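Local coordinates for protein BauA (Acinetobacter baumannii, PDB 6HCP) that serves as a TonB-dependent outer-membrane receptor for ferric preacinetobactin and takes up iron bound to this siderophore, at residues Y296-Q301 and A350-K355; Q558-I563 and T582-E587. One frame throughout, in Å; residues are numbered along the deposited sequence.

How the contacts relate
Both contacts belong to the wall of the transmembrane beta-barrel of this TonB-dependent receptor, but they sit on separate parts of it, with centres 40 Å apart and nearest atoms about 29 Å apart, so they do not touch. Contact 1 links a short turn to a strand that is not its direct neighbour in the barrel; contact 2, later in the chain, pairs the two adjacent strands of a hairpin. Detergent chains lie against each of them, on the phenylalanines of 296-301 and 350-355 in contact 1 and around Arg-561 and Tyr-583 in contact 2. Contact 2 also reaches inward, where Asn-560 hydrogen-bonds to the plug.

Contact 1: Y296-Q301 and A350-K355. With C8E ((hydroxyethyloxy)tri(ethyloxy)octane), chain B; C8E ((hydroxyethyloxy)tri(ethyloxy)octane), chain C.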
ATOM      1  N   TYR A 296      37.824 -36.188  21.401  1.00 39.03           N
ATOM      2  CA  TYR A 296      38.205 -37.464  22.029  1.00 38.37           C
ATOM      3  C   TYR A 296      38.153 -37.315  23.546  1.00 39.57           C
ATOM      4  O   TYR A 296      38.830 -36.461  24.126  1.00 36.43           O
ATOM      5  CB  TYR A 296      39.584 -37.933  21.560  1.00 48.54           C
ATOM      6  CG  TYR A 296      39.926 -39.327  22.019  1.00 49.23           C
ATOM      7  CD1 TYR A 296      39.370 -40.436  21.407  1.00 55.46           C
ATOM      8  CD2 TYR A 296      40.599 -39.526  23.210  1.00 54.66           C
ATOM      9  CE1 TYR A 296      39.560 -41.714  21.909  1.00 61.95           C
ATOM     10  CE2 TYR A 296      40.850 -40.798  23.696  1.00 61.54           C
ATOM     11  CZ  TYR A 296      40.314 -41.895  23.051  1.00 65.22           C
ATOM     12  OH  TYR A 296      40.553 -43.148  23.534  1.00 80.03           O
ATOM     13  N   ASP A 297      37.292 -38.117  24.178  1.00 36.78           N
ATOM     14  CA  ASP A 297      37.143 -38.120  25.626  1.00 38.32           C
ATOM     15  C   ASP A 297      38.119 -39.137  26.229  1.00 50.34           C
ATOM     16  O   ASP A 297      37.946 -40.331  26.038  1.00 44.05           O
ATOM     17  CB  ASP A 297      35.724 -38.509  26.040  1.00 43.23           C
ATOM     18  CG  ASP A 297      34.641 -37.659  25.403  1.00 51.68           C
ATOM     19  OD1 ASP A 297      34.928 -36.482  25.094  1.00 51.04           O
ATOM     20  OD2 ASP A 297      33.558 -38.200  25.156  1.00 47.94           O
ATOM     21  N   PHE A 298      39.178 -38.648  26.876  1.00 44.72           N
ATOM     22  CA  PHE A 298      40.125 -39.501  27.584  1.00 48.01           C
ATOM     23  C   PHE A 298      39.462 -40.069  28.842  1.00 50.31           C
ATOM     24  O   PHE A 298      39.703 -41.199  29.210  1.00 59.68           O
ATOM     25  CB  PHE A 298      41.396 -38.722  27.929  1.00 48.87           C
ATOM     26  CG  PHE A 298      42.260 -38.414  26.734  1.00 50.14           C
ATOM     27  CD1 PHE A 298      43.124 -39.367  26.212  1.00 50.83           C
ATOM     28  CD2 PHE A 298      42.221 -37.164  26.137  1.00 48.73           C
ATOM     29  CE1 PHE A 298      43.905 -39.086  25.100  1.00 55.49           C
ATOM     30  CE2 PHE A 298      43.025 -36.876  25.042  1.00 50.47           C
ATOM     31  CZ  PHE A 298      43.848 -37.842  24.512  1.00 57.52           C
ATOM     32  N   SER A 299      38.656 -39.236  29.497  1.00 44.01           N
ATOM     33  CA  SER A 299      37.919 -39.556  30.700  1.00 47.09           C
ATOM     34  C   SER A 299      36.830 -38.497  30.864  1.00 56.44           C
ATOM     35  O   SER A 299      36.786 -37.553  30.079  1.00 49.91           O
ATOM     36  CB  SER A 299      38.827 -39.587  31.899  1.00 53.10           C
ATOM     37  OG  SER A 299      39.209 -38.270  32.276  1.00 49.89           O
ATOM     38  N   ASP A 300      36.061 -38.575  31.954  1.00 51.97           N
ATOM     39  CA  ASP A 300      35.061 -37.550  32.245  1.00 56.41           C
ATOM     40  C   ASP A 300      35.749 -36.266  32.744  1.00 53.39           C
ATOM     41  O   ASP A 300      35.078 -35.273  33.005  1.00 58.68           O
ATOM     42  CB  ASP A 300      34.017 -38.049  33.249  1.00 62.25           C
ATOM     43  CG  ASP A 300      34.612 -38.618  34.524  1.00 77.43           C
ATOM     44  OD1 ASP A 300      35.699 -38.151  34.931  1.00 86.88           O
ATOM     45  OD2 ASP A 300      34.010 -39.569  35.072  1.00100.99           O
ATOM     46  N   GLN A 301      37.085 -36.272  32.859  1.00 48.19           N
ATOM     47  CA  GLN A 301      37.804 -35.119  33.411  1.00 45.52           C
ATOM     48  C   GLN A 301      38.741 -34.470  32.373  1.00 37.61           C
ATOM     49  O   GLN A 301      39.421 -33.497  32.689  1.00 39.44           O
ATOM     50  CB  GLN A 301      38.595 -35.550  34.649  1.00 48.61           C
ATOM     51  CG  GLN A 301      37.710 -35.849  35.848  1.00 56.96           C
ATOM     52  CD  GLN A 301      38.402 -35.461  37.130  1.00 69.16           C
ATOM     53  OE1 GLN A 301      39.581 -35.741  37.328  1.00 83.60           O
ATOM     54  NE2 GLN A 301      37.679 -34.770  37.997  1.00 88.60           N
ATOM     55  N   ALA A 350      42.880 -26.192  18.085  1.00 31.73           N
ATOM     56  CA  ALA A 350      43.012 -27.478  18.792  1.00 32.42           C
ATOM     57  C   ALA A 350      43.335 -27.217  20.259  1.00 30.11           C
ATOM     58  O   ALA A 350      43.998 -26.240  20.600  1.00 32.10           O
ATOM     59  CB  ALA A 350      44.078 -28.319  18.135  1.00 33.83           C
ATOM     60  N   GLY A 351      42.863 -28.104  21.138  1.00 30.87           N
ATOM     61  CA  GLY A 351      43.129 -27.929  22.537  1.00 33.67           C
ATOM     62  C   GLY A 351      42.635 -29.084  23.389  1.00 29.77           C
ATOM     63  O   GLY A 351      42.290 -30.152  22.895  1.00 29.66           O
ATOM     64  N   PHE A 352      42.603 -28.802  24.687  1.00 29.03           N
ATOM     65  CA  PHE A 352      42.164 -29.704  25.693  1.00 32.84           C
ATOM     66  C   PHE A 352      41.180 -28.957  26.576  1.00 32.74           C
ATOM     67  O   PHE A 352      41.351 -27.764  26.830  1.00 32.05           O
ATOM     68  CB  PHE A 352      43.338 -30.197  26.545  1.00 31.38           C
ATOM     69  CG  PHE A 352      44.327 -31.061  25.800  1.00 34.38           C
ATOM     70  CD1 PHE A 352      44.136 -32.428  25.692  1.00 43.52           C
ATOM     71  CD2 PHE A 352      45.427 -30.500  25.179  1.00 43.00           C
ATOM     72  CE1 PHE A 352      45.029 -33.220  24.982  1.00 40.85           C
ATOM     73  CE2 PHE A 352      46.306 -31.289  24.451  1.00 44.69           C
ATOM     74  CZ  PHE A 352      46.085 -32.640  24.325  1.00 38.61           C
ATOM     75  N   LYS A 353      40.253 -29.717  27.158  1.00 31.19           N
ATOM     76  CA  LYS A 353      39.378 -29.228  28.192  1.00 32.53           C
ATOM     77  C   LYS A 353      39.380 -30.256  29.325  1.00 31.72           C
ATOM     78  O   LYS A 353      39.412 -31.446  29.057  1.00 35.20           O
ATOM     79  CB  LYS A 353      37.941 -29.063  27.680  1.00 38.54           C
ATOM     80  CG  LYS A 353      37.764 -28.114  26.507  1.00 46.95           C
ATOM     81  CD  LYS A 353      36.326 -27.974  26.019  1.00 50.96           C
ATOM     82  CE  LYS A 353      36.215 -26.973  24.885  1.00 67.38           C
ATOM     83  NZ  LYS A 353      34.805 -26.682  24.531  1.00 84.27           N
ATOM     84  N   GLY A 354      39.193 -29.791  30.553  1.00 32.27           N
ATOM     85  CA  GLY A 354      39.187 -30.702  31.683  1.00 37.60           C
ATOM     86  C   GLY A 354      38.475 -30.136  32.886  1.00 35.89           C
ATOM     87  O   GLY A 354      38.073 -28.977  32.888  1.00 34.47           O
ATOM     88  N   LYS A 355      38.449 -30.939  33.961  1.00 31.86           N
ATOM     89  CA  LYS A 355      37.813 -30.577  35.208  1.00 29.90           C
ATOM     90  C   LYS A 355      38.600 -31.167  36.381  1.00 30.53           C
ATOM     91  O   LYS A 355      39.222 -32.225  36.238  1.00 36.36           O
ATOM     92  CB  LYS A 355      36.388 -31.127  35.259  1.00 37.07           C
ATOM     93  CG  LYS A 355      35.459 -30.621  34.168  1.00 52.06           C
ATOM     94  CD  LYS A 355      34.079 -31.241  34.222  1.00 56.15           C
ATOM     95  CE  LYS A 355      33.253 -30.854  33.015  1.00 67.24           C
ATOM     96  NZ  LYS A 355      31.905 -31.461  33.062  1.00 90.01           N
TER
HETATM   97  C1  C8E B 829      48.714 -21.976  26.703  1.00 48.93           C
HETATM   98  C2  C8E B 829      48.763 -23.465  26.454  1.00 52.16           C
HETATM   99  C3  C8E B 829      48.464 -23.841  25.009  1.00 53.07           C
HETATM  100  C4  C8E B 829      47.858 -25.246  24.895  1.00 60.96           C
HETATM  101  C5  C8E B 829      47.939 -25.791  23.469  1.00 54.26           C
HETATM  102  C6  C8E B 829      47.096 -27.031  23.253  1.00 47.32           C
HETATM  103  C7  C8E B 829      47.343 -27.580  21.851  1.00 53.96           C
HETATM  104  C8  C8E B 829      47.388 -29.103  21.826  1.00 67.37           C
HETATM  105  O9  C8E B 829      46.747 -29.656  20.670  1.00 71.65           O
HETATM  106  C10 C8E B 829      45.949 -30.792  21.018  1.00 58.61           C
HETATM  107  C11 C8E B 829      45.762 -31.699  19.823  1.00 62.25           C
HETATM  108  O12 C8E B 829      44.552 -32.406  20.036  1.00 64.56           O
HETATM  109  C1  C8E C 828      44.327 -40.503  30.124  1.00 72.33           C
HETATM  110  C2  C8E C 828      45.509 -39.547  30.133  1.00 75.95           C
HETATM  111  C3  C8E C 828      46.094 -39.281  28.741  1.00 77.47           C
HETATM  112  C4  C8E C 828      47.015 -38.047  28.704  1.00 77.30           C
HETATM  113  C5  C8E C 828      46.960 -37.294  27.365  1.00 73.57           C
HETATM  114  C6  C8E C 828      47.732 -35.962  27.358  1.00 70.20           C
HETATM  115  C7  C8E C 828      47.049 -34.871  28.191  1.00 64.93           C
HETATM  116  C8  C8E C 828      47.597 -33.457  27.948  1.00 67.14           C
HETATM  117  O9  C8E C 828      46.988 -32.451  28.794  1.00 63.34           O
HETATM  118  C10 C8E C 828      47.481 -31.136  28.468  1.00 53.39           C
HETATM  119  C11 C8E C 828      46.816 -30.033  29.281  1.00 63.17           C
HETATM  120  O12 C8E C 828      47.396 -28.743  29.006  1.00 71.70           O
HETATM  121  C13 C8E C 828      47.588 -27.953  30.189  1.00 65.82           C
HETATM  122  C14 C8E C 828      47.573 -26.465  29.863  1.00 63.70           C
HETATM  123  O15 C8E C 828      48.309 -25.719  30.841  1.00 75.38           O
HETATM  124  C16 C8E C 828      49.140 -24.689  30.276  1.00 77.79           C
HETATM  125  C17 C8E C 828      50.157 -24.156  31.295  1.00 83.92           C
HETATM  126  O18 C8E C 828      50.970 -23.074  30.792  1.00 77.26           O
HETATM  127  C19 C8E C 828      51.994 -23.474  29.864  1.00 74.93           C
HETATM  128  C20 C8E C 828      53.042 -22.378  29.653  1.00 65.81           C
HETATM  129  O21 C8E C 828      53.528 -22.380  28.301  1.00 60.48           O
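The backbone link between 296-301 and 350-355 is a single hydrogen bond, from Lys-355 N to Gln-301 O (3.0 Å, N-H...O 148°). The same carbonyl oxygen lies 3.0 Å from Gly-354 CA, an approach that is possible because the glycine carries no side chain on that flank.

Polar side chains add little directional bonding. The Gln-301 chain bends at chi2 (-146°), which lays its amide beside the backbone of Lys-355; NE2 is 3.5 Å from Lys-355 O, but the angle is too poor for a hydrogen bond. Ser-299 instead shapes the segment from within, its OG accepting from Gln-301 N at 3.0 Å in an ST turn.

Residues 298-301 form the short turn between barrel strands 282-297 and 302-318. By the up-and-down topology of TonB-dependent receptors it should lie on the periplasmic side. Because strand 302-318 runs between 282-297 and 331-358, the turn reaches past its own partner strand to touch the next one, and Ala-304 of the intervening strand meets both Phe-298 and Phe-352.

Apolar contacts make up the remainder. Phe-298 CE2 comes in at the edge of the Phe-352 ring, near its plane, 4.2 Å from CE1. On Phe-298 itself, Tyr-296 CD2 stands over the centre of one face, 3.7 Å above it, while C5 of one detergent molecule (chain C) covers the opposite face nearer the rim. The same detergent crosses a face of Phe-352. A second one (chain B) meets this ring at the junction of its octyl tail and glycol head group, through C8 and C10, the latter 3.5 Å from Phe-352 CE2, consistent with an outward, membrane-facing position.

Contact 2: Q558-I563 and T582-E587; sequences QRNRGI and TYLDPE. With C8E ((hydroxyethyloxy)tri(ethyloxy)octane), chain D; C8E ((hydroxyethyloxy)tri(ethyloxy)octane), chain E.
Arg-559 and Glu-587 lie side by side and point the same way, a cross-strand pair on the outer face of the hairpin formed by strands 549-569 and 575-590. Both put CG anti to the backbone N (chi1 -175° and 178°), but whereas Glu-587 runs on extended, Arg-559 bends at chi3. The guanidinium and carboxylate planes are turned 80° apart; NH1 and OE1 form a salt bridge at 3.3 Å whose hydrogen bond is weak and bent. A water also bridges the two groups, accepting from Arg-559 NH1 at 2.8 Å and donating to Glu-587 OE2. Another water takes the N-H of Arg-559 NE and lies within bonding distance of Asp-585 OD2.

The guanidinium of Arg-561 lies against that of Arg-559, with Arg-559 NE 3.4 Å above its centre; Arg-561 NE is in turn bridged to Glu-532 on strand 524-541. Further along this face, the Tyr-583 ring meets detergent C1 (chain D) with its edge, 3.5 Å from CE2, and Arg-561 CB touches the same alkyl chain.

The inner face carries Asn-560, Leu-584 and Pro-586. Asn-560 crosses the proline so that OD1 rests 3.4 Å from Pro-586 CB, while Leu-584 CD1 comes up to Asn-560 CB. Gln-558 NE2 donates to Asn-560 OD1 (2.9 Å), nearly in its own amide plane, and Asn-560 ND2 reaches Arg-107 O of the plug.

Six backbone hydrogen bonds join the antiparallel strands through the pairs 559/587, 561/585 and 563/583; Pro-586 falls in a non-hydrogen-bonded pair, where its missing N-H costs this pairing nothing. The two guanidiniums, lying face to face, would be expected to repel one another, and the nearby carboxylates of Glu-532, Asp-585 and Glu-587 probably offset that charge beside the detergent.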
ATOM      1  N   GLN A 558      38.050   5.970  20.544  1.00 23.83           N
ATOM      2  CA  GLN A 558      36.606   6.052  20.591  1.00 24.50           C
ATOM      3  C   GLN A 558      36.155   5.298  21.850  1.00 23.65           C
ATOM      4  O   GLN A 558      36.698   4.236  22.174  1.00 27.24           O
ATOM      5  CB  GLN A 558      36.006   5.433  19.332  1.00 23.01           C
ATOM      6  CG  GLN A 558      34.472   5.439  19.327  1.00 25.40           C
ATOM      7  CD  GLN A 558      33.862   5.035  18.003  1.00 25.28           C
ATOM      8  OE1 GLN A 558      34.472   5.181  16.950  1.00 25.47           O
ATOM      9  NE2 GLN A 558      32.669   4.461  18.050  1.00 23.18           N
ATOM     10  N   ARG A 559      35.187   5.867  22.552  1.00 22.04           N
ATOM     11  CA  ARG A 559      34.634   5.279  23.751  1.00 24.92           C
ATOM     12  C   ARG A 559      33.121   5.155  23.598  1.00 23.49           C
ATOM     13  O   ARG A 559      32.429   6.156  23.484  1.00 26.77           O
ATOM     14  CB  ARG A 559      34.916   6.158  24.974  1.00 27.42           C
ATOM     15  CG  ARG A 559      34.457   5.539  26.286  1.00 27.01           C
ATOM     16  CD  ARG A 559      34.714   6.465  27.475  1.00 30.07           C
ATOM     17  NE  ARG A 559      33.957   7.705  27.387  1.00 31.02           N
ATOM     18  CZ  ARG A 559      34.385   8.886  27.844  1.00 43.47           C
ATOM     19  NH1 ARG A 559      33.672   9.979  27.646  1.00 40.49           N
ATOM     20  NH2 ARG A 559      35.514   8.966  28.520  1.00 40.55           N
ATOM     21  N   ASN A 560      32.643   3.910  23.601  1.00 23.03           N
ATOM     22  CA  ASN A 560      31.222   3.607  23.520  1.00 24.68           C
ATOM     23  C   ASN A 560      30.724   3.161  24.898  1.00 24.27           C
ATOM     24  O   ASN A 560      31.157   2.137  25.425  1.00 25.81           O
ATOM     25  CB  ASN A 560      30.932   2.511  22.489  1.00 24.29           C
ATOM     26  CG  ASN A 560      31.062   2.946  21.051  1.00 25.89           C
ATOM     27  OD1 ASN A 560      31.675   3.976  20.758  1.00 25.07           O
ATOM     28  ND2 ASN A 560      30.595   2.093  20.140  1.00 23.41           N
ATOM     29  N   ARG A 561      29.816   3.954  25.457  1.00 23.07           N
ATOM     30  CA  ARG A 561      29.126   3.616  26.660  1.00 26.91           C
ATOM     31  C   ARG A 561      27.679   3.307  26.292  1.00 27.57           C
ATOM     32  O   ARG A 561      27.058   4.050  25.537  1.00 30.28           O
ATOM     33  CB  ARG A 561      29.156   4.772  27.664  1.00 29.32           C
ATOM     34  CG  ARG A 561      30.519   5.044  28.278  1.00 31.60           C
ATOM     35  CD  ARG A 561      30.547   6.365  29.050  1.00 34.10           C
ATOM     36  NE  ARG A 561      31.779   6.463  29.822  1.00 42.28           N
ATOM     37  CZ  ARG A 561      32.269   7.578  30.375  1.00 49.16           C
ATOM     38  NH1 ARG A 561      31.617   8.722  30.279  1.00 42.31           N
ATOM     39  NH2 ARG A 561      33.400   7.525  31.054  1.00 44.27           N
ATOM     40  N   GLY A 562      27.131   2.251  26.885  1.00 27.49           N
ATOM     41  CA  GLY A 562      25.802   1.857  26.516  1.00 28.50           C
ATOM     42  C   GLY A 562      25.049   1.188  27.647  1.00 28.65           C
ATOM     43  O   GLY A 562      25.638   0.612  28.569  1.00 26.29           O
ATOM     44  N   ILE A 563      23.724   1.216  27.512  0.50 25.64           N
ATOM     45  CA  ILE A 563      22.806   0.482  28.346  0.50 28.01           C
ATOM     46  C   ILE A 563      21.813  -0.238  27.425  0.50 26.36           C
ATOM     47  O   ILE A 563      21.307   0.353  26.471  0.50 27.01           O
ATOM     48  CB  ILE A 563      22.081   1.436  29.311  0.50 30.15           C
ATOM     49  CG1 ILE A 563      23.041   2.121  30.286  0.50 32.59           C
ATOM     50  CG2 ILE A 563      20.966   0.707  30.044  0.50 32.79           C
ATOM     51  CD1 ILE A 563      22.438   3.332  30.955  0.50 37.58           C
ATOM     52  N   THR A 582      17.952   0.378  23.601  1.00 30.06           N
ATOM     53  CA  THR A 582      19.320   0.718  23.949  1.00 28.17           C
ATOM     54  C   THR A 582      19.542   2.227  23.884  1.00 32.17           C
ATOM     55  O   THR A 582      18.919   2.923  23.096  1.00 31.12           O
ATOM     56  CB  THR A 582      20.330   0.067  23.006  1.00 33.33           C
ATOM     57  OG1 THR A 582      19.895   0.426  21.687  1.00 36.64           O
ATOM     58  CG2 THR A 582      20.454  -1.425  23.213  1.00 29.12           C
ATOM     59  N   TYR A 583      20.397   2.705  24.791  1.00 27.82           N
ATOM     60  CA  TYR A 583      21.022   4.006  24.703  1.00 31.57           C
ATOM     61  C   TYR A 583      22.532   3.800  24.537  1.00 28.80           C
ATOM     62  O   TYR A 583      23.143   3.030  25.279  1.00 27.51           O
ATOM     63  CB  TYR A 583      20.772   4.846  25.960  1.00 35.15           C
ATOM     64  CG  TYR A 583      21.554   6.139  25.982  1.00 41.63           C
ATOM     65  CD1 TYR A 583      21.234   7.187  25.123  1.00 50.82           C
ATOM     66  CD2 TYR A 583      22.709   6.264  26.750  1.00 53.22           C
ATOM     67  CE1 TYR A 583      22.045   8.309  25.018  1.00 52.63           C
ATOM     68  CE2 TYR A 583      23.505   7.398  26.689  1.00 52.81           C
ATOM     69  CZ  TYR A 583      23.173   8.423  25.820  1.00 57.95           C
ATOM     70  OH  TYR A 583      23.947   9.551  25.792  1.00 67.13           O
ATOM     71  N   LEU A 584      23.092   4.436  23.511  1.00 25.77           N
ATOM     72  CA  LEU A 584      24.510   4.360  23.201  1.00 27.47           C
ATOM     73  C   LEU A 584      25.081   5.775  23.148  1.00 31.23           C
ATOM     74  O   LEU A 584      24.493   6.663  22.511  1.00 28.26           O
ATOM     75  CB  LEU A 584      24.652   3.656  21.851  1.00 27.81           C
ATOM     76  CG  LEU A 584      26.054   3.612  21.261  1.00 30.39           C
ATOM     77  CD1 LEU A 584      26.909   2.626  22.035  1.00 34.01           C
ATOM     78  CD2 LEU A 584      25.993   3.231  19.796  1.00 32.76           C
ATOM     79  N   ASP A 585      26.253   5.942  23.767  1.00 26.06           N
ATOM     80  CA  ASP A 585      27.009   7.171  23.702  1.00 27.44           C
ATOM     81  C   ASP A 585      28.364   6.856  23.075  1.00 26.47           C
ATOM     82  O   ASP A 585      29.292   6.440  23.773  1.00 25.77           O
ATOM     83  CB  ASP A 585      27.158   7.781  25.099  1.00 35.05           C
ATOM     84  CG  ASP A 585      28.004   9.034  25.117  1.00 43.20           C
ATOM     85  OD1 ASP A 585      27.916   9.770  24.123  1.00 44.75           O
ATOM     86  OD2 ASP A 585      28.883   9.133  26.013  1.00 56.27           O
ATOM     87  N   PRO A 586      28.482   6.948  21.729  1.00 25.84           N
ATOM     88  CA  PRO A 586      29.708   6.600  21.022  1.00 25.77           C
ATOM     89  C   PRO A 586      30.533   7.867  20.778  1.00 27.52           C
ATOM     90  O   PRO A 586      30.145   8.703  19.953  1.00 25.94           O
ATOM     91  CB  PRO A 586      29.171   5.993  19.717  1.00 25.12           C
ATOM     92  CG  PRO A 586      27.876   6.738  19.463  1.00 26.76           C
ATOM     93  CD  PRO A 586      27.408   7.314  20.786  1.00 25.78           C
ATOM     94  N   GLU A 587      31.519   8.101  21.650  1.00 26.89           N
ATOM     95  CA  GLU A 587      32.211   9.392  21.686  1.00 24.53           C
ATOM     96  C   GLU A 587      33.628   9.249  21.125  1.00 23.41           C
ATOM     97  O   GLU A 587      34.371   8.345  21.493  1.00 24.40           O
ATOM     98  CB  GLU A 587      32.249   9.957  23.108  1.00 27.67           C
ATOM     99  CG  GLU A 587      33.012  11.283  23.170  1.00 30.91           C
ATOM    100  CD  GLU A 587      32.992  11.999  24.516  1.00 39.48           C
ATOM    101  OE1 GLU A 587      32.105  11.726  25.285  1.00 42.51           O
ATOM    102  OE2 GLU A 587      33.875  12.819  24.777  1.00 38.27           O
TER
HETATM  103  C1  C8E D 830      24.960   5.774  29.384  1.00 63.96           C
HETATM  104  C2  C8E D 830      25.824   4.535  29.511  1.00 62.74           C
HETATM  105  C3  C8E D 830      26.153   4.173  30.958  1.00 63.03           C
HETATM  106  C4  C8E D 830      27.374   3.266  31.075  1.00 52.66           C
HETATM  107  C5  C8E D 830      28.394   3.867  32.033  1.00 63.19           C
HETATM  108  C6  C8E D 830      29.602   2.957  32.193  1.00 68.72           C
HETATM  109  C7  C8E D 830      29.196   1.493  32.377  1.00 64.97           C
HETATM  110  C8  C8E D 830      30.368   0.664  32.891  1.00 63.00           C
HETATM  111  O9  C8E D 830      29.882  -0.595  33.343  1.00 55.86           O
HETATM  112  C10 C8E D 830      30.947  -1.478  33.718  1.00 61.03           C
HETATM  113  C11 C8E D 830      31.127  -1.536  35.242  1.00 87.77           C
HETATM  114  O12 C8E D 830      32.118  -2.513  35.613  1.00 92.53           O
HETATM  115  C13 C8E D 830      31.999  -2.997  36.956  1.00 72.16           C
HETATM  116  C14 C8E D 830      32.724  -4.331  37.076  1.00 73.75           C
HETATM  117  O15 C8E D 830      33.543  -4.585  35.924  1.00 70.54           O
HETATM  118  C16 C8E D 830      34.940  -4.660  36.242  1.00 75.86           C
HETATM  119  C17 C8E D 830      35.563  -5.967  35.762  1.00 63.16           C
HETATM  120  O18 C8E D 830      35.034  -7.100  36.469  1.00 63.87           O
HETATM  121  C19 C8E D 830      35.856  -7.503  37.568  1.00 73.15           C
HETATM  122  C20 C8E D 830      35.423  -8.878  38.046  1.00 64.51           C
HETATM  123  O21 C8E D 830      34.716  -9.461  36.951  1.00 60.24           O
HETATM  124  C1  C8E E 827      17.455   0.721  29.180  1.00 60.20           C
HETATM  125  C2  C8E E 827      16.539   1.793  28.648  1.00 63.07           C
HETATM  126  C3  C8E E 827      17.051   2.385  27.338  1.00 54.75           C
HETATM  127  C4  C8E E 827      16.053   3.415  26.810  1.00 63.17           C
HETATM  128  C5  C8E E 827      16.413   3.922  25.418  1.00 64.66           C
HETATM  129  C6  C8E E 827      15.193   4.485  24.692  1.00 58.87           C
HETATM  130  C7  C8E E 827      15.489   4.701  23.212  1.00 61.68           C
HETATM  131  C8  C8E E 827      14.222   4.807  22.348  1.00 50.90           C
HETATM  132  O9  C8E E 827      14.414   5.684  21.244  1.00 48.35           O
HETATM  133  C10 C8E E 827      13.899   5.274  19.969  1.00 41.83           C
HETATM  134  C11 C8E E 827      14.216   6.288  18.881  1.00 47.66           C
HETATM  135  O12 C8E E 827      13.159   7.214  18.618  1.00 53.96           O
HETATM  136  C13 C8E E 827      13.569   8.598  18.829  1.00 79.35           C
HETATM  137  C14 C8E E 827      13.624   9.438  17.531  1.00 87.85           C
HETATM  138  O15 C8E E 827      14.662  10.467  17.461  1.00 78.65           O
HETATM  139  C16 C8E E 827      14.903  10.963  16.101  1.00 42.91           C
HETATM  140  C17 C8E E 827      16.065  11.990  15.921  1.00 43.03           C
HETATM  141  O18 C8E E 827      15.948  12.528  14.562  1.00 38.71           O
HETATM  142  O   HOH W   1      31.473   7.432  25.851  1.00 28.42           O
HETATM  143  O   HOH W   2      34.240  12.734  27.708  1.00 56.60           O